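Local atomic coordinates of Agap007691-pb (Anopheles gambiae, PDB entry 5C98), a protein that is of undetermined function but belongs to the serpin family, whose members generally inhibit serine proteases. Residues Leu48-Phe53 against Leu169-Gly174. Sequence-based numbering, arbitrary orientation.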
ATOM      1  N   LEU A  48       0.227  -5.451   9.081  1.00 13.63           N
ATOM      2  CA  LEU A  48      -0.076  -6.876   9.172  1.00 14.82           C
ATOM      3  C   LEU A  48       1.184  -7.711   9.058  1.00 14.58           C
ATOM      4  O   LEU A  48       1.354  -8.711   9.788  1.00 16.26           O
ATOM      5  CB  LEU A  48      -1.087  -7.287   8.104  1.00 13.81           C
ATOM      6  CG  LEU A  48      -2.483  -6.746   8.380  1.00 15.76           C
ATOM      7  CD1 LEU A  48      -3.345  -6.968   7.164  1.00 19.61           C
ATOM      8  CD2 LEU A  48      -3.159  -7.385   9.607  1.00 16.44           C
ATOM      9  N   ALA A  49       2.059  -7.347   8.130  1.00 13.61           N
ATOM     10  CA  ALA A  49       3.267  -8.136   7.934  1.00 13.35           C
ATOM     11  C   ALA A  49       4.204  -7.993   9.131  1.00 14.41           C
ATOM     12  O   ALA A  49       4.710  -8.984   9.664  1.00 15.49           O
ATOM     13  CB  ALA A  49       3.969  -7.744   6.639  1.00 15.17           C
ATOM     14  N   LEU A  50       4.447  -6.768   9.573  1.00 14.41           N
ATOM     15  CA  LEU A  50       5.366  -6.578  10.674  0.50 15.42           C
ATOM     16  C   LEU A  50       4.832  -7.205  11.958  1.00 16.26           C
ATOM     17  O   LEU A  50       5.617  -7.660  12.799  1.00 17.07           O
ATOM     18  CB  LEU A  50       5.649  -5.078  10.803  0.50 18.27           C
ATOM     19  CG  LEU A  50       6.828  -4.622  11.637  0.50 16.23           C
ATOM     20  CD1 LEU A  50       8.102  -5.381  11.282  0.50 14.92           C
ATOM     21  CD2 LEU A  50       7.016  -3.125  11.459  0.50 15.90           C
ATOM     22  N   SER A  51       3.522  -7.244  12.120  1.00 15.38           N
ATOM     23  CA  SER A  51       2.898  -7.805  13.313  0.50 16.39           C
ATOM     24  C   SER A  51       3.263  -9.265  13.523  1.00 15.80           C
ATOM     25  O   SER A  51       3.161  -9.771  14.649  1.00 17.47           O
ATOM     26  CB  SER A  51       1.372  -7.714  13.192  0.50 18.88           C
ATOM     27  OG  SER A  51       0.896  -6.432  13.518  0.50 21.04           O
ATOM     28  N   MET A  52       3.627  -9.983  12.452  1.00 15.53           N
ATOM     29  CA  MET A  52       4.032 -11.385  12.603  1.00 14.06           C
ATOM     30  C   MET A  52       5.214 -11.508  13.546  1.00 17.06           C
ATOM     31  O   MET A  52       5.387 -12.544  14.186  1.00 16.70           O
ATOM     32  CB  MET A  52       4.388 -11.994  11.241  1.00 14.77           C
ATOM     33  CG  MET A  52       3.272 -11.961  10.226  1.00 15.96           C
ATOM     34  SD  MET A  52       3.606 -12.985   8.782  1.00 17.54           S
ATOM     35  CE  MET A  52       4.974 -12.076   8.055  1.00 17.87           C
ATOM     36  N   PHE A  53       6.046 -10.472  13.636  1.00 16.40           N
ATOM     37  CA  PHE A  53       7.197 -10.531  14.528  1.00 15.91           C
ATOM     38  C   PHE A  53       6.871 -10.120  15.958  1.00 17.79           C
ATOM     39  O   PHE A  53       7.710 -10.296  16.842  1.00 17.73           O
ATOM     40  CB  PHE A  53       8.298  -9.639  13.952  1.00 18.74           C
ATOM     41  CG  PHE A  53       8.806 -10.128  12.643  1.00 18.43           C
ATOM     42  CD1 PHE A  53       9.834 -11.041  12.603  1.00 20.34           C
ATOM     43  CD2 PHE A  53       8.198  -9.749  11.449  1.00 19.86           C
ATOM     44  CE1 PHE A  53      10.301 -11.528  11.394  1.00 22.89           C
ATOM     45  CE2 PHE A  53       8.654 -10.252  10.231  1.00 22.95           C
ATOM     46  CZ  PHE A  53       9.706 -11.138  10.214  1.00 19.89           C
ATOM     47  N   LEU A 169      17.829 -11.170   8.338  1.00 18.18           N
ATOM     48  CA  LEU A 169      16.370 -11.224   8.361  1.00 17.15           C
ATOM     49  C   LEU A 169      15.825 -10.048   7.574  1.00 17.66           C
ATOM     50  O   LEU A 169      16.120  -8.896   7.909  1.00 19.03           O
ATOM     51  CB  LEU A 169      15.871 -11.118   9.797  1.00 20.65           C
ATOM     52  CG  LEU A 169      14.367 -11.123   9.999  1.00 19.36           C
ATOM     53  CD1 LEU A 169      13.768 -12.500   9.675  1.00 20.22           C
ATOM     54  CD2 LEU A 169      14.030 -10.759  11.453  1.00 20.31           C
ATOM     55  N   MET A 170      14.990 -10.320   6.567  1.00 15.87           N
ATOM     56  CA  MET A 170      14.390  -9.262   5.769  1.00 17.29           C
ATOM     57  C   MET A 170      12.952  -9.606   5.443  1.00 17.60           C
ATOM     58  O   MET A 170      12.594 -10.779   5.310  1.00 18.53           O
ATOM     59  CB  MET A 170      15.121  -9.076   4.448  1.00 16.84           C
ATOM     60  CG  MET A 170      16.610  -8.804   4.637  1.00 19.57           C
ATOM     61  SD  MET A 170      17.398  -8.185   3.137  1.00 25.56           S
ATOM     62  CE  MET A 170      16.806  -6.511   3.146  1.00 24.21           C
ATOM     63  N   LEU A 171      12.128  -8.564   5.344  1.00 15.01           N
ATOM     64  CA  LEU A 171      10.692  -8.701   5.166  1.00 14.79           C
ATOM     65  C   LEU A 171      10.267  -7.968   3.904  1.00 14.40           C
ATOM     66  O   LEU A 171      10.828  -6.920   3.571  1.00 14.81           O
ATOM     67  CB  LEU A 171       9.943  -8.090   6.370  1.00 16.23           C
ATOM     68  CG  LEU A 171       8.413  -8.160   6.370  1.00 15.17           C
ATOM     69  CD1 LEU A 171       7.911  -9.607   6.350  1.00 16.87           C
ATOM     70  CD2 LEU A 171       7.914  -7.412   7.596  1.00 16.64           C
ATOM     71  N   PHE A 172       9.268  -8.504   3.202  1.00 16.53           N
ATOM     72  CA  PHE A 172       8.734  -7.940   1.974  1.00 15.89           C
ATOM     73  C   PHE A 172       7.217  -7.983   1.997  1.00 15.45           C
ATOM     74  O   PHE A 172       6.632  -8.932   2.514  1.00 15.01           O
ATOM     75  CB  PHE A 172       9.301  -8.688   0.759  1.00 14.34           C
ATOM     76  CG  PHE A 172      10.788  -8.717   0.782  1.00 16.47           C
ATOM     77  CD1 PHE A 172      11.520  -7.695   0.189  1.00 17.21           C
ATOM     78  CD2 PHE A 172      11.471  -9.709   1.449  1.00 17.29           C
ATOM     79  CE1 PHE A 172      12.901  -7.705   0.267  1.00 18.45           C
ATOM     80  CE2 PHE A 172      12.834  -9.696   1.537  1.00 18.43           C
ATOM     81  CZ  PHE A 172      13.549  -8.706   0.939  1.00 19.45           C
ATOM     82  N   SER A 173       6.591  -6.928   1.460  1.00 14.77           N
ATOM     83  CA  SER A 173       5.142  -6.834   1.336  1.00 16.13           C
ATOM     84  C   SER A 173       4.815  -6.447  -0.090  1.00 15.05           C
ATOM     85  O   SER A 173       5.344  -5.453  -0.594  1.00 15.69           O
ATOM     86  CB  SER A 173       4.629  -5.731   2.258  1.00 15.53           C
ATOM     87  OG  SER A 173       3.333  -5.308   1.835  1.00 17.04           O
ATOM     88  N   GLY A 174       3.943  -7.203  -0.732  1.00 14.86           N
ATOM     89  CA  GLY A 174       3.380  -6.816  -2.012  1.00 17.26           C
ATOM     90  C   GLY A 174       1.884  -6.628  -1.893  1.00 17.72           C
ATOM     91  O   GLY A 174       1.208  -7.559  -1.445  1.00 17.99           O
TER
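L171 reaches from its strand into segment 48-53, and both of its methyls are used. L171 CD2 lies 4.1 Å from A49 CB and 3.9 Å from F53 CE2, and it also rests against the backbone, 4.0 Å from L50 N. L171 CD1 is 4.0 Å from the same F53 CE2 and meets M52 CE at 4.2 Å. M52 gets its methyl there through a bend at chi3 (-67°), which turns CE out of an otherwise extended chain. Two residues along the strand, L169 brings CD2 to 3.8 Å and CD1 to 4.0 Å from F53 CE1, so the two leucines meet different atoms of one ring; each slides past the F53 side chain in the opposite direction. The side-chain contacts are apolar and buried, and no hydrogen bond crosses.

In serpin terms, strand 169-177 belongs to the large central sheet A, here running between strands 95-104 and 320-328, and helix 43-51 packs on one face of it. The alternation of the strand fits this: L169 and L171 point toward segment 48-53, M170 and F172 away. Backbone bonds from L171 to G320 and I322 fix its place in the sheet. Within segment 48-53, F53 N bonds to L50 O (3.0 Å), an oxygen that also lies in plane at the F53 ring edge, and F117 meets that ring.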